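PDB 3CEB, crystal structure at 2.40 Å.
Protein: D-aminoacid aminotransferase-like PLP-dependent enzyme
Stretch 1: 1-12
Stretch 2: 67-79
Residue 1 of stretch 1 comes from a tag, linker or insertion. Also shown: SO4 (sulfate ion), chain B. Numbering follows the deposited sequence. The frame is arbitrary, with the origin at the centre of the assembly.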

ATOM      1  N   GLY A   1      -9.374 -12.351   0.661  1.00 51.84           N
ATOM      2  CA  GLY A   1      -9.530 -13.064   1.907  1.00 51.43           C
ATOM      3  C   GLY A   1      -8.805 -14.386   1.899  1.00 50.81           C
ATOM      4  O   GLY A   1      -8.100 -14.702   2.840  1.00 52.07           O
HETATM    5  N   MSE A   2      -8.941 -15.110   0.799  1.00 48.21           N
HETATM    6  CA  MSE A   2      -8.846 -16.546   0.717  1.00 45.61           C
HETATM    7  C   MSE A   2      -7.773 -17.334   1.443  1.00 43.10           C
HETATM    8  O   MSE A   2      -6.660 -16.930   1.524  1.00 43.15           O
ATOM      9  N   TRP A   3      -8.141 -18.479   1.979  1.00 39.95           N
ATOM     10  CA  TRP A   3      -7.329 -19.134   2.960  1.00 37.54           C
ATOM     11  C   TRP A   3      -5.976 -19.530   2.464  1.00 36.82           C
ATOM     12  O   TRP A   3      -5.030 -19.511   3.192  1.00 36.43           O
ATOM     13  N   GLN A   4      -5.881 -19.950   1.232  1.00 36.24           N
ATOM     14  CA  GLN A   4      -4.575 -20.506   0.828  1.00 36.47           C
ATOM     15  C   GLN A   4      -3.605 -19.517   0.189  1.00 35.69           C
ATOM     16  O   GLN A   4      -2.482 -19.884  -0.125  1.00 36.45           O
ATOM     17  N   PHE A   5      -4.054 -18.274   0.026  1.00 33.74           N
ATOM     18  CA  PHE A   5      -3.230 -17.214  -0.481  1.00 32.19           C
ATOM     19  C   PHE A   5      -3.068 -16.166   0.598  1.00 30.49           C
ATOM     20  O   PHE A   5      -3.950 -15.348   0.817  1.00 30.40           O
ATOM     21  N   PRO A   6      -1.927 -16.153   1.263  1.00 28.62           N
ATOM     22  CA  PRO A   6      -1.775 -15.295   2.429  1.00 28.07           C
ATOM     23  C   PRO A   6      -1.124 -13.951   2.184  1.00 28.06           C
ATOM     24  O   PRO A   6      -0.956 -13.171   3.105  1.00 28.22           O
ATOM     25  N   LEU A   7      -0.778 -13.682   0.949  1.00 28.60           N
ATOM     26  CA  LEU A   7      -0.212 -12.397   0.566  1.00 29.04           C
ATOM     27  C   LEU A   7      -0.902 -11.867  -0.713  1.00 29.96           C
ATOM     28  O   LEU A   7      -1.496 -12.620  -1.476  1.00 29.58           O
ATOM     29  N   PHE A   8      -0.812 -10.565  -0.952  1.00 31.07           N
ATOM     30  CA  PHE A   8      -1.303  -9.988  -2.223  1.00 31.15           C
ATOM     31  C   PHE A   8      -0.628  -8.681  -2.650  1.00 31.74           C
ATOM     32  O   PHE A   8       0.138  -8.076  -1.892  1.00 31.89           O
ATOM     33  N   GLU A   9      -0.913  -8.301  -3.895  1.00 31.55           N
ATOM     34  CA  GLU A   9      -0.434  -7.058  -4.488  1.00 31.84           C
ATOM     35  C   GLU A   9      -1.651  -6.384  -5.135  1.00 32.65           C
ATOM     36  O   GLU A   9      -2.515  -7.062  -5.689  1.00 34.24           O
ATOM     37  N   THR A  10      -1.750  -5.069  -5.042  1.00 32.32           N
ATOM     38  CA  THR A  10      -2.830  -4.342  -5.682  1.00 32.21           C
ATOM     39  C   THR A  10      -2.204  -3.411  -6.698  1.00 31.25           C
ATOM     40  O   THR A  10      -1.426  -2.531  -6.344  1.00 29.98           O
ATOM     41  N   ILE A  11      -2.551  -3.629  -7.960  1.00 30.29           N
ATOM     42  CA  ILE A  11      -1.984  -2.890  -9.052  1.00 30.19           C
ATOM     43  C   ILE A  11      -3.004  -2.006  -9.731  1.00 30.84           C
ATOM     44  O   ILE A  11      -4.145  -2.394  -9.987  1.00 31.60           O
ATOM     45  N   LEU A  12      -2.584  -0.780 -10.005  1.00 30.69           N
ATOM     46  CA  LEU A  12      -3.436   0.187 -10.680  1.00 29.79           C
ATOM     47  C   LEU A  12      -3.206   0.122 -12.192  1.00 29.31           C
ATOM     48  O   LEU A  12      -2.084  -0.002 -12.651  1.00 29.16           O
ATOM     49  N   ARG A  67      -5.941  -7.020  -8.360  1.00 32.17           N
ATOM     50  CA  ARG A  67      -5.420  -7.630  -7.184  1.00 31.53           C
ATOM     51  C   ARG A  67      -4.902  -9.011  -7.522  1.00 31.31           C
ATOM     52  O   ARG A  67      -5.629  -9.833  -8.124  1.00 30.14           O
ATOM     53  N   ILE A  68      -3.646  -9.269  -7.150  1.00 30.46           N
ATOM     54  CA  ILE A  68      -3.089 -10.573  -7.320  1.00 30.12           C
ATOM     55  C   ILE A  68      -2.809 -11.170  -5.953  1.00 30.86           C
ATOM     56  O   ILE A  68      -1.911 -10.716  -5.258  1.00 31.26           O
ATOM     57  N   ASP A  69      -3.601 -12.169  -5.558  1.00 30.39           N
ATOM     58  CA  ASP A  69      -3.328 -12.876  -4.334  1.00 30.39           C
ATOM     59  C   ASP A  69      -2.404 -14.043  -4.699  1.00 30.86           C
ATOM     60  O   ASP A  69      -2.602 -14.685  -5.727  1.00 31.70           O
ATOM     61  N   TYR A  70      -1.393 -14.335  -3.892  1.00 30.46           N
ATOM     62  CA  TYR A  70      -0.500 -15.440  -4.221  1.00 30.95           C
ATOM     63  C   TYR A  70      -0.028 -16.245  -3.023  1.00 31.13           C
ATOM     64  O   TYR A  70      -0.195 -15.820  -1.871  1.00 31.92           O
ATOM     65  N   ASN A  71       0.510 -17.428  -3.329  1.00 30.35           N
ATOM     66  CA  ASN A  71       1.275 -18.191  -2.376  1.00 29.58           C
ATOM     67  C   ASN A  71       2.566 -18.599  -3.010  1.00 30.37           C
ATOM     68  O   ASN A  71       3.028 -17.940  -3.946  1.00 31.46           O
ATOM     69  N   HIS A  72       3.189 -19.668  -2.525  1.00 30.72           N
ATOM     70  CA  HIS A  72       4.514 -20.049  -3.110  1.00 30.11           C
ATOM     71  C   HIS A  72       4.445 -20.641  -4.508  1.00 29.81           C
ATOM     72  O   HIS A  72       5.469 -20.753  -5.166  1.00 29.65           O
ATOM     73  N   HIS A  73       3.266 -20.993  -5.003  1.00 29.75           N
ATOM     74  CA  HIS A  73       3.250 -21.622  -6.317  1.00 30.36           C
ATOM     75  C   HIS A  73       2.075 -21.282  -7.240  1.00 29.82           C
ATOM     76  O   HIS A  73       1.996 -21.797  -8.328  1.00 28.89           O
ATOM     77  N   ASP A  74       1.161 -20.432  -6.807  1.00 30.44           N
ATOM     78  CA  ASP A  74      -0.012 -20.104  -7.619  1.00 30.13           C
ATOM     79  C   ASP A  74      -0.470 -18.702  -7.274  1.00 30.42           C
ATOM     80  O   ASP A  74       0.007 -18.093  -6.320  1.00 31.52           O
ATOM     81  N   TYR A  75      -1.410 -18.197  -8.048  1.00 30.17           N
ATOM     82  CA  TYR A  75      -1.887 -16.836  -7.867  1.00 30.49           C
ATOM     83  C   TYR A  75      -3.319 -16.797  -8.386  1.00 30.98           C
ATOM     84  O   TYR A  75      -3.766 -17.713  -9.075  1.00 32.19           O
ATOM     85  N   VAL A  76      -4.031 -15.763  -7.995  1.00 31.13           N
ATOM     86  CA  VAL A  76      -5.342 -15.449  -8.515  1.00 31.77           C
ATOM     87  C   VAL A  76      -5.339 -13.949  -8.829  1.00 31.94           C
ATOM     88  O   VAL A  76      -4.897 -13.087  -8.024  1.00 31.81           O
ATOM     89  N   LEU A  77      -5.792 -13.643 -10.034  1.00 32.24           N
ATOM     90  CA  LEU A  77      -5.959 -12.257 -10.465  1.00 31.77           C
ATOM     91  C   LEU A  77      -7.411 -11.977 -10.461  1.00 31.99           C
ATOM     92  O   LEU A  77      -8.188 -12.785 -10.884  1.00 31.74           O
ATOM     93  N   GLN A  78      -7.735 -10.805  -9.959  1.00 32.72           N
ATOM     94  CA  GLN A  78      -9.083 -10.270  -9.879  1.00 32.90           C
ATOM     95  C   GLN A  78      -9.081  -8.792 -10.256  1.00 32.63           C
ATOM     96  O   GLN A  78      -8.257  -8.033  -9.783  1.00 32.83           O
ATOM     97  N   CYS A  79     -10.025  -8.370 -11.082  1.00 32.01           N
ATOM     98  CA  CYS A  79     -10.014  -6.988 -11.519  1.00 31.84           C
ATOM     99  C   CYS A  79     -11.302  -6.347 -11.227  1.00 30.43           C
ATOM    100  O   CYS A  79     -12.319  -6.946 -11.461  1.00 30.85           O
TER

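Strand 7-12 runs antiparallel to strand 67-70, their axes at 166° and 4.6 Å apart at closest approach, and this register assigns the side chains to faces. Backbone hydrogen bonds fix it: Glu9 N to Ile68 O and Ile68 N to Glu9 O, both 2.9 Å, and Tyr70 N to Leu7 O, 3.0 Å. Phe8, Thr10, Arg67 and Asp69 therefore share one face; Leu7, Glu9, Ile68 and Tyr70 share the other.

On the first face, Arg67 is extended (chi1, chi2 and chi3 all t), which carries its guanidinium along the sheet to Phe8. Phe8 adopts chi1 p with chi2 -79°, presenting a ring face to it: the planes lie at 6°, and Arg67 CZ sits 3.7 Å from the ring centroid, 13° off the normal, a stacked cation-pi arrangement. Asp69, chi1 m, holds the same guanidinium from within its own stretch, with Arg67 NE to Asp69 OD1 at 2.6 Å in a salt bridge and Arg67 NH2 to Asp69 OD2 at 3.2 Å. Water 1 joins the stretches here, placed to donate to Phe5 O (2.7 Å from its O) and to Asp69 OD2 (2.6 Å from its O), although acceptors in reach outnumber its protons. The selenomethionine Met2 has chi1 between wells at -29°, but its end turns inward, CE lying 3.7 Å from Asp69 CG.

On the second face, Tyr70 takes chi1 p and chi2 -81°, so its ring lies against strand 7-12. Leu7 CB is over the ring face, 3.9 Å from the centroid of Tyr70 and 26° off the normal. Water 2 accepts from Tyr70 OH (2.6 Å to its O) and donates to Glu9 OE2 (2.7 Å) and Phe8 O (2.9 Å), linking the phenol to the m, m side chain of Glu9. Further along, Ile11 and Ile68, both m, t, meet at CD1 to CD1, 3.9 Å.

Before the strand, buried Phe5 (chi1 m, chi2 -73°) reaches the 71-76 segment: CE2 is 3.8 Å from Val76 CG2, and Asp74 O lies at the ring edge, 3.9 Å from Phe5 CE1. Asn71, chi1 p, points toward stretch 1 and uses both ends of its amide. ND2 donates to Gln4 O (2.9 Å, 176°), while OD1 accepts from His73 N and Asp74 N, each 3.0 Å away, tying the turn to that bond. Beside it, sulfate O1 accepts from His72 N at 3.1 Å and His72 ND1 at 2.5 Å.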

HETATM    1  CB  MSE A   2      -8.877 -16.941  -0.711  1.00 45.45           C
HETATM    2  CG  MSE A   2      -9.625 -16.004  -1.520  1.00 45.89           C
HETATM    3 SE   MSE A   2      -9.249 -16.260  -3.271  0.75 47.92          SE
HETATM    4  CE  MSE A   2      -8.261 -14.735  -3.502  1.00 47.44           C
ATOM      5  CB  TRP A   3      -7.983 -20.366   3.490  1.00 37.06           C
ATOM      6  CG  TRP A   3      -9.111 -20.164   4.346  1.00 32.50           C
ATOM      7  CD1 TRP A   3      -9.215 -19.317   5.361  1.00 28.81           C
ATOM      8  CD2 TRP A   3     -10.321 -20.869   4.280  1.00 27.55           C
ATOM      9  NE1 TRP A   3     -10.420 -19.424   5.933  1.00 25.96           N
ATOM     10  CE2 TRP A   3     -11.125 -20.390   5.285  1.00 25.69           C
ATOM     11  CE3 TRP A   3     -10.797 -21.874   3.465  1.00 26.31           C
ATOM     12  CZ2 TRP A   3     -12.380 -20.872   5.502  1.00 25.98           C
ATOM     13  CZ3 TRP A   3     -12.027 -22.330   3.673  1.00 28.58           C
ATOM     14  CH2 TRP A   3     -12.812 -21.841   4.684  1.00 27.36           C
ATOM     15  CB  GLN A   4      -4.746 -21.721  -0.074  1.00 36.88           C
ATOM     16  CG  GLN A   4      -5.308 -21.420  -1.454  1.00 35.93           C
ATOM     17  CD  GLN A   4      -5.913 -22.662  -1.951  1.00 36.67           C
ATOM     18  OE1 GLN A   4      -6.691 -23.306  -1.211  1.00 36.56           O
ATOM     19  NE2 GLN A   4      -5.551 -23.069  -3.177  1.00 35.92           N
ATOM     20  CB  PHE A   5      -3.915 -16.607  -1.676  1.00 33.08           C
ATOM     21  CG  PHE A   5      -4.174 -17.588  -2.762  1.00 34.40           C
ATOM     22  CD1 PHE A   5      -3.132 -18.055  -3.547  1.00 35.27           C
ATOM     23  CD2 PHE A   5      -5.450 -18.051  -3.003  1.00 35.01           C
ATOM     24  CE1 PHE A   5      -3.368 -18.968  -4.513  1.00 35.39           C
ATOM     25  CE2 PHE A   5      -5.681 -18.972  -3.978  1.00 33.88           C
ATOM     26  CZ  PHE A   5      -4.652 -19.412  -4.738  1.00 35.29           C
ATOM     27  CB  PRO A   6      -0.869 -16.122   3.302  1.00 28.37           C
ATOM     28  CG  PRO A   6       0.031 -16.778   2.294  1.00 27.95           C
ATOM     29  CD  PRO A   6      -0.824 -17.110   1.125  1.00 27.85           C
ATOM     30  CB  LEU A   7       1.286 -12.571   0.271  1.00 28.72           C
ATOM     31  CG  LEU A   7       2.200 -13.067   1.385  1.00 27.52           C
ATOM     32  CD1 LEU A   7       3.552 -13.537   0.856  1.00 25.50           C
ATOM     33  CD2 LEU A   7       2.369 -11.984   2.395  1.00 25.01           C
ATOM     34  CB  PHE A   8      -2.798  -9.778  -2.167  1.00 30.61           C
ATOM     35  CG  PHE A   8      -3.243  -8.693  -1.232  1.00 29.86           C
ATOM     36  CD1 PHE A   8      -3.304  -8.910   0.112  1.00 29.09           C
ATOM     37  CD2 PHE A   8      -3.679  -7.459  -1.723  1.00 29.13           C
ATOM     38  CE1 PHE A   8      -3.774  -7.910   0.969  1.00 29.48           C
ATOM     39  CE2 PHE A   8      -4.140  -6.466  -0.868  1.00 27.05           C
ATOM     40  CZ  PHE A   8      -4.176  -6.685   0.462  1.00 27.48           C
ATOM     41  CB  GLU A   9       0.647  -7.338  -5.542  1.00 31.66           C
ATOM     42  CG  GLU A   9       2.012  -7.730  -4.950  1.00 32.88           C
ATOM     43  CD  GLU A   9       2.739  -6.558  -4.272  1.00 32.80           C
ATOM     44  OE1 GLU A   9       2.542  -5.413  -4.719  1.00 31.86           O
ATOM     45  OE2 GLU A   9       3.483  -6.783  -3.277  1.00 35.28           O
ATOM     46  CB  THR A  10      -3.613  -3.548  -4.648  1.00 32.91           C
ATOM     47  OG1 THR A  10      -4.086  -4.464  -3.670  1.00 35.92           O
ATOM     48  CG2 THR A  10      -4.808  -2.839  -5.237  1.00 32.79           C
ATOM     49  CB  ILE A  11      -1.398  -3.859 -10.068  1.00 30.51           C
ATOM     50  CG1 ILE A  11      -0.287  -4.699  -9.386  1.00 29.57           C
ATOM     51  CG2 ILE A  11      -0.920  -3.096 -11.324  1.00 29.15           C
ATOM     52  CD1 ILE A  11      -0.054  -6.040 -10.032  1.00 30.62           C
ATOM     53  CB  LEU A  12      -3.116   1.579 -10.152  1.00 29.42           C
ATOM     54  CG  LEU A  12      -3.736   2.807 -10.809  1.00 30.49           C
ATOM     55  CD1 LEU A  12      -5.249   2.787 -10.703  1.00 30.19           C
ATOM     56  CD2 LEU A  12      -3.142   4.085 -10.169  1.00 28.91           C
ATOM     57  CB  ARG A  67      -6.541  -7.757  -6.187  1.00 31.58           C
ATOM     58  CG  ARG A  67      -6.075  -8.198  -4.831  1.00 33.94           C
ATOM     59  CD  ARG A  67      -7.280  -8.411  -3.918  1.00 34.34           C
ATOM     60  NE  ARG A  67      -6.933  -9.259  -2.783  1.00 33.55           N
ATOM     61  CZ  ARG A  67      -7.047  -8.868  -1.527  1.00 35.24           C
ATOM     62  NH1 ARG A  67      -7.514  -7.659  -1.256  1.00 38.35           N
ATOM     63  NH2 ARG A  67      -6.749  -9.687  -0.542  1.00 34.71           N
ATOM     64  CB  ILE A  68      -1.794 -10.569  -8.127  1.00 30.27           C
ATOM     65  CG1 ILE A  68      -2.028 -10.001  -9.537  1.00 29.85           C
ATOM     66  CG2 ILE A  68      -1.254 -12.019  -8.217  1.00 28.33           C
ATOM     67  CD1 ILE A  68      -0.734  -9.824 -10.390  1.00 25.79           C
ATOM     68  CB  ASP A  69      -4.605 -13.414  -3.708  1.00 31.05           C
ATOM     69  CG  ASP A  69      -5.459 -12.339  -3.060  1.00 32.22           C
ATOM     70  OD1 ASP A  69      -6.134 -11.555  -3.766  1.00 35.10           O
ATOM     71  OD2 ASP A  69      -5.492 -12.317  -1.807  1.00 34.78           O
ATOM     72  CB  TYR A  70       0.720 -14.930  -4.971  1.00 30.58           C
ATOM     73  CG  TYR A  70       1.506 -13.916  -4.191  1.00 30.67           C
ATOM     74  CD1 TYR A  70       1.119 -12.605  -4.138  1.00 31.45           C
ATOM     75  CD2 TYR A  70       2.642 -14.283  -3.509  1.00 31.88           C
ATOM     76  CE1 TYR A  70       1.863 -11.654  -3.401  1.00 34.17           C
ATOM     77  CE2 TYR A  70       3.404 -13.351  -2.770  1.00 31.89           C
ATOM     78  CZ  TYR A  70       3.023 -12.051  -2.715  1.00 30.82           C
ATOM     79  OH  TYR A  70       3.793 -11.155  -1.985  1.00 28.14           O
ATOM     80  CB  ASN A  71       0.555 -19.400  -1.833  1.00 30.05           C
ATOM     81  CG  ASN A  71      -0.054 -20.250  -2.878  1.00 26.70           C
ATOM     82  OD1 ASN A  71       0.540 -20.565  -3.887  1.00 23.47           O
ATOM     83  ND2 ASN A  71      -1.262 -20.642  -2.627  1.00 25.70           N
ATOM     84  CB  HIS A  72       5.328 -20.975  -2.201  1.00 30.11           C
ATOM     85  CG  HIS A  72       5.088 -22.441  -2.418  1.00 28.39           C
ATOM     86  ND1 HIS A  72       4.113 -23.137  -1.750  1.00 28.28           N
ATOM     87  CD2 HIS A  72       5.761 -23.356  -3.153  1.00 27.45           C
ATOM     88  CE1 HIS A  72       4.170 -24.411  -2.099  1.00 28.82           C
ATOM     89  NE2 HIS A  72       5.171 -24.575  -2.939  1.00 25.67           N
ATOM     90  CB  HIS A  73       3.257 -23.127  -6.132  1.00 30.68           C
ATOM     91  CG  HIS A  73       1.935 -23.643  -5.705  1.00 33.13           C
ATOM     92  ND1 HIS A  73       1.076 -24.299  -6.571  1.00 34.95           N
ATOM     93  CD2 HIS A  73       1.280 -23.520  -4.530  1.00 34.28           C
ATOM     94  CE1 HIS A  73      -0.036 -24.596  -5.927  1.00 36.33           C
ATOM     95  NE2 HIS A  73       0.056 -24.125  -4.691  1.00 37.49           N
ATOM     96  CB  ASP A  74      -1.109 -21.085  -7.311  1.00 30.04           C
ATOM     97  CG  ASP A  74      -2.215 -21.127  -8.348  1.00 29.52           C
ATOM     98  OD1 ASP A  74      -2.134 -20.580  -9.467  1.00 30.14           O
ATOM     99  OD2 ASP A  74      -3.200 -21.811  -8.034  1.00 29.59           O
ATOM    100  CB  TYR A  75      -0.997 -15.828  -8.615  1.00 29.59           C
ATOM    101  CG  TYR A  75      -1.161 -15.907 -10.110  1.00 29.49           C
ATOM    102  CD1 TYR A  75      -2.170 -15.202 -10.749  1.00 28.99           C
ATOM    103  CD2 TYR A  75      -0.344 -16.741 -10.879  1.00 29.86           C
ATOM    104  CE1 TYR A  75      -2.357 -15.277 -12.146  1.00 29.97           C
ATOM    105  CE2 TYR A  75      -0.544 -16.873 -12.274  1.00 31.72           C
ATOM    106  CZ  TYR A  75      -1.547 -16.116 -12.914  1.00 31.79           C
ATOM    107  OH  TYR A  75      -1.735 -16.204 -14.285  1.00 26.47           O
ATOM    108  CB  VAL A  76      -6.472 -15.796  -7.499  1.00 32.53           C
ATOM    109  CG1 VAL A  76      -7.792 -15.248  -7.955  1.00 33.05           C
ATOM    110  CG2 VAL A  76      -6.610 -17.315  -7.326  1.00 32.79           C
ATOM    111  CB  LEU A  77      -5.453 -12.037 -11.875  1.00 31.53           C
ATOM    112  CG  LEU A  77      -5.829 -10.705 -12.523  1.00 31.31           C
ATOM    113  CD1 LEU A  77      -5.144  -9.486 -11.854  1.00 31.47           C
ATOM    114  CD2 LEU A  77      -5.449 -10.787 -13.974  1.00 30.65           C
ATOM    115  CB  GLN A  78      -9.583 -10.358  -8.469  1.00 32.90           C
ATOM    116  CG  GLN A  78     -10.111 -11.699  -8.080  1.00 35.19           C
ATOM    117  CD  GLN A  78     -10.609 -11.677  -6.668  1.00 34.96           C
ATOM    118  OE1 GLN A  78      -9.818 -11.597  -5.733  1.00 37.12           O
ATOM    119  NE2 GLN A  78     -11.917 -11.716  -6.503  1.00 34.10           N
ATOM    120  CB  CYS A  79      -9.790  -6.949 -13.016  1.00 32.36           C
ATOM    121  SG  CYS A  79      -8.480  -8.080 -13.537  1.00 33.94           S
TER
HETATM  122  S   SO4 B 194       1.577 -21.799   0.738  1.00 27.40           S
HETATM  123  O1  SO4 B 194       2.480 -21.774  -0.428  1.00 25.49           O
HETATM  124  O2  SO4 B 194       2.217 -22.417   1.869  1.00 25.65           O
HETATM  125  O3  SO4 B 194       1.171 -20.496   1.248  1.00 22.91           O
HETATM  126  O4  SO4 B 194       0.408 -22.536   0.299  1.00 27.50           O
HETATM  127  O   HOH W   1      -6.236 -14.211  -0.197  1.00 28.50           O
HETATM  128  O   HOH W   2       2.884  -8.797  -1.634  1.00 20.64           O